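Local structure of cytosolic IMP-GMP specific 5'-nucleotidase (Legionella pneumophila subsp. pneumophila, 4OHF) at residues B[91-97]-B[404-408]. The protein probably hydrolyses the 5'-phosphate of selected nucleoside monophosphates such as IMP and GMP, as a magnesium-dependent cytosolic nucleotidase of the HAD superfamily. Residues are numbered along the deposited sequence; the frame is centred on the assembly and turned at random.
Sequences RLSYHGT and PKWER
Tyr94 and Trp406 carry the apolar half of this contact, a compact example of how a loop distant in sequence packs against a β-strand. The two side chains run antiparallel to one another, the tyrosine and the six-membered indole ring having centroids 4.7 Å apart and planes inclined at 42°. Tyr94 CE1 lies over one indole face, nearer the edge of the ring than its centre, while Tyr94 CD1 approaches Trp406 CH2 at 3.5 Å. Leu92 turns its CD2 methyl to the Lys405 carbonyl and the Glu407 carboxylate. Beyond the ring pair, the Lys405 chain bends at chi3 (71°), which lets CE pass Tyr94 CE2 at 3.7 Å.

Among the polar contacts, Lys405 NZ and Trp406 NE1 both donate to the Asp67 carbonyl, and Lys83 NZ binds the Trp406 carbonyl. At the Arg91 end the contact turns ionic. Arg91 offers Glu407 a two-pronged salt bridge in which NH2 reaches OE1 at 3.3 Å and NE makes a weak bond to OE2 at 3.4 Å. The carboxylate sits at the guanidinium edge, yet the two planes differ by 36°, and NH2 meets OE1 from above the carboxylate plane.

The loop following helix 374-399 is thereby docked on strand 90-95 of the five-stranded antiparallel sheet, where Arg91 and Leu92 opposite Lys83 form a classic β-bulge. The Arg91 side chain lies about 10 Å from that of Arg86, which binds GMP, so the contact is a neighbour of that nucleotide pocket.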
ATOM      1  N   ARG B  91     -14.093   9.820 -21.211  1.00 56.32           N
ATOM      2  CA  ARG B  91     -14.614  10.123 -22.530  1.00 57.11           C
ATOM      3  C   ARG B  91     -16.070  10.545 -22.347  1.00 56.86           C
ATOM      4  O   ARG B  91     -16.528  11.536 -22.922  1.00 57.68           O
ATOM      5  CB  ARG B  91     -14.514   8.879 -23.418  1.00 58.70           C
ATOM      6  CG  ARG B  91     -15.396   8.907 -24.656  1.00 62.22           C
ATOM      7  CD  ARG B  91     -15.069  10.075 -25.557  1.00 64.24           C
ATOM      8  NE  ARG B  91     -15.966  10.124 -26.705  1.00 65.26           N
ATOM      9  CZ  ARG B  91     -15.901  11.041 -27.662  1.00 64.82           C
ATOM     10  NH1 ARG B  91     -14.978  11.993 -27.616  1.00 64.05           N
ATOM     11  NH2 ARG B  91     -16.767  11.005 -28.663  1.00 65.50           N
ATOM     12  N   LEU B  92     -16.804   9.776 -21.554  1.00 55.96           N
ATOM     13  CA  LEU B  92     -18.189  10.117 -21.272  1.00 55.81           C
ATOM     14  C   LEU B  92     -18.698   9.423 -20.015  1.00 54.25           C
ATOM     15  O   LEU B  92     -18.184   8.382 -19.617  1.00 52.29           O
ATOM     16  CB  LEU B  92     -19.077   9.841 -22.491  1.00 56.87           C
ATOM     17  CG  LEU B  92     -19.124   8.487 -23.176  1.00 57.03           C
ATOM     18  CD1 LEU B  92     -19.880   7.529 -22.298  1.00 58.60           C
ATOM     19  CD2 LEU B  92     -19.828   8.628 -24.520  1.00 57.35           C
ATOM     20  N   SER B  93     -19.687  10.033 -19.373  1.00 54.28           N
ATOM     21  CA  SER B  93     -20.228   9.489 -18.141  1.00 55.70           C
ATOM     22  C   SER B  93     -21.730   9.664 -17.955  1.00 55.25           C
ATOM     23  O   SER B  93     -22.354  10.549 -18.542  1.00 54.10           O
ATOM     24  CB  SER B  93     -19.498  10.110 -16.946  1.00 56.63           C
ATOM     25  OG  SER B  93     -19.627  11.522 -16.952  1.00 57.59           O
ATOM     26  N   TYR B  94     -22.296   8.798 -17.122  1.00 55.39           N
ATOM     27  CA  TYR B  94     -23.714   8.826 -16.814  1.00 56.50           C
ATOM     28  C   TYR B  94     -23.927   8.614 -15.311  1.00 56.87           C
ATOM     29  O   TYR B  94     -23.151   7.915 -14.649  1.00 54.59           O
ATOM     30  CB  TYR B  94     -24.459   7.711 -17.568  1.00 57.65           C
ATOM     31  CG  TYR B  94     -24.656   7.912 -19.061  1.00 58.54           C
ATOM     32  CD1 TYR B  94     -23.576   7.893 -19.942  1.00 59.64           C
ATOM     33  CD2 TYR B  94     -25.934   8.103 -19.593  1.00 58.91           C
ATOM     34  CE1 TYR B  94     -23.763   8.061 -21.319  1.00 59.65           C
ATOM     35  CE2 TYR B  94     -26.133   8.270 -20.967  1.00 58.89           C
ATOM     36  CZ  TYR B  94     -25.045   8.251 -21.822  1.00 60.31           C
ATOM     37  OH  TYR B  94     -25.227   8.448 -23.175  1.00 61.02           O
ATOM     38  N   HIS B  95     -24.961   9.255 -14.773  1.00 57.12           N
ATOM     39  CA  HIS B  95     -25.322   9.063 -13.374  1.00 58.45           C
ATOM     40  C   HIS B  95     -26.618   8.278 -13.540  1.00 58.89           C
ATOM     41  O   HIS B  95     -27.659   8.845 -13.861  1.00 57.31           O
ATOM     42  CB  HIS B  95     -25.597  10.389 -12.668  1.00 57.70           C
ATOM     43  CG  HIS B  95     -25.997  10.234 -11.232  1.00 57.65           C
ATOM     44  ND1 HIS B  95     -25.096   9.922 -10.235  1.00 57.38           N
ATOM     45  CD2 HIS B  95     -27.210  10.302 -10.634  1.00 56.72           C
ATOM     46  CE1 HIS B  95     -25.736   9.805  -9.086  1.00 56.47           C
ATOM     47  NE2 HIS B  95     -27.020  10.030  -9.300  1.00 56.26           N
ATOM     48  N   GLY B  96     -26.542   6.965 -13.361  1.00 60.64           N
ATOM     49  CA  GLY B  96     -27.718   6.145 -13.562  1.00 62.95           C
ATOM     50  C   GLY B  96     -27.967   6.081 -15.055  1.00 65.26           C
ATOM     51  O   GLY B  96     -27.080   5.696 -15.815  1.00 66.78           O
ATOM     52  N   THR B  97     -29.159   6.476 -15.486  1.00 66.63           N
ATOM     53  CA  THR B  97     -29.490   6.456 -16.906  1.00 68.23           C
ATOM     54  C   THR B  97     -29.241   7.822 -17.520  1.00 68.97           C
ATOM     55  O   THR B  97     -29.032   7.945 -18.726  1.00 69.67           O
ATOM     56  CB  THR B  97     -30.971   6.095 -17.127  1.00 69.22           C
ATOM     57  OG1 THR B  97     -31.247   4.819 -16.531  1.00 67.74           O
ATOM     58  CG2 THR B  97     -31.289   6.035 -18.618  1.00 70.55           C
ATOM     59  N   PRO B 404     -25.812   3.872 -29.160  1.00 41.15           N
ATOM     60  CA  PRO B 404     -26.115   5.289 -28.923  1.00 39.91           C
ATOM     61  C   PRO B 404     -25.585   5.943 -27.647  1.00 38.89           C
ATOM     62  O   PRO B 404     -25.173   7.105 -27.670  1.00 38.66           O
ATOM     63  CB  PRO B 404     -27.649   5.346 -29.029  1.00 40.68           C
ATOM     64  CG  PRO B 404     -28.098   3.946 -28.819  1.00 40.71           C
ATOM     65  CD  PRO B 404     -27.036   3.131 -29.505  1.00 41.93           C
ATOM     66  N   LYS B 405     -25.584   5.214 -26.537  1.00 36.50           N
ATOM     67  CA  LYS B 405     -25.086   5.779 -25.298  1.00 35.77           C
ATOM     68  C   LYS B 405     -23.569   5.722 -25.123  1.00 36.98           C
ATOM     69  O   LYS B 405     -22.968   6.655 -24.580  1.00 37.17           O
ATOM     70  CB  LYS B 405     -25.719   5.068 -24.097  1.00 35.42           C
ATOM     71  CG  LYS B 405     -27.217   5.308 -23.915  1.00 37.54           C
ATOM     72  CD  LYS B 405     -27.818   4.426 -22.798  1.00 38.43           C
ATOM     73  CE  LYS B 405     -27.382   4.853 -21.401  1.00 38.98           C
ATOM     74  NZ  LYS B 405     -27.979   3.992 -20.309  1.00 41.33           N
ATOM     75  N   TRP B 406     -22.937   4.647 -25.592  1.00 37.36           N
ATOM     76  CA  TRP B 406     -21.509   4.471 -25.347  1.00 36.66           C
ATOM     77  C   TRP B 406     -20.511   4.429 -26.490  1.00 38.04           C
ATOM     78  O   TRP B 406     -19.306   4.436 -26.248  1.00 39.04           O
ATOM     79  CB  TRP B 406     -21.308   3.228 -24.492  1.00 34.37           C
ATOM     80  CG  TRP B 406     -22.147   3.219 -23.283  1.00 35.57           C
ATOM     81  CD1 TRP B 406     -23.377   2.620 -23.125  1.00 37.76           C
ATOM     82  CD2 TRP B 406     -21.862   3.877 -22.057  1.00 34.37           C
ATOM     83  NE1 TRP B 406     -23.869   2.872 -21.865  1.00 34.79           N
ATOM     84  CE2 TRP B 406     -22.958   3.645 -21.190  1.00 36.09           C
ATOM     85  CE3 TRP B 406     -20.785   4.639 -21.599  1.00 33.20           C
ATOM     86  CZ2 TRP B 406     -23.001   4.155 -19.888  1.00 37.62           C
ATOM     87  CZ3 TRP B 406     -20.826   5.140 -20.311  1.00 34.39           C
ATOM     88  CH2 TRP B 406     -21.927   4.897 -19.469  1.00 36.12           C
ATOM     89  N   GLU B 407     -20.987   4.393 -27.723  1.00 39.08           N
ATOM     90  CA  GLU B 407     -20.075   4.347 -28.851  1.00 39.49           C
ATOM     91  C   GLU B 407     -19.367   2.989 -28.850  1.00 37.27           C
ATOM     92  O   GLU B 407     -19.902   2.024 -28.315  1.00 32.84           O
ATOM     93  CB  GLU B 407     -19.089   5.522 -28.764  1.00 43.06           C
ATOM     94  CG  GLU B 407     -19.698   6.851 -29.220  1.00 48.05           C
ATOM     95  CD  GLU B 407     -19.134   8.080 -28.497  1.00 52.75           C
ATOM     96  OE1 GLU B 407     -19.473   9.219 -28.901  1.00 52.23           O
ATOM     97  OE2 GLU B 407     -18.359   7.915 -27.522  1.00 55.48           O
ATOM     98  N   ARG B 408     -18.173   2.923 -29.433  1.00 37.32           N
ATOM     99  CA  ARG B 408     -17.416   1.670 -29.537  1.00 38.25           C
ATOM    100  C   ARG B 408     -16.788   1.115 -28.274  1.00 38.33           C
ATOM    101  O   ARG B 408     -16.425   1.851 -27.351  1.00 38.77           O
ATOM    102  CB  ARG B 408     -16.313   1.812 -30.582  1.00 40.60           C
ATOM    103  CG  ARG B 408     -16.793   1.602 -31.991  1.00 45.68           C
ATOM    104  CD  ARG B 408     -15.738   1.963 -33.004  1.00 48.58           C
ATOM    105  NE  ARG B 408     -15.861   3.355 -33.400  1.00 53.67           N
ATOM    106  CZ  ARG B 408     -15.104   3.920 -34.330  1.00 57.18           C
ATOM    107  NH1 ARG B 408     -14.173   3.195 -34.944  1.00 59.79           N
ATOM    108  NH2 ARG B 408     -15.281   5.196 -34.654  1.00 57.97           N
TER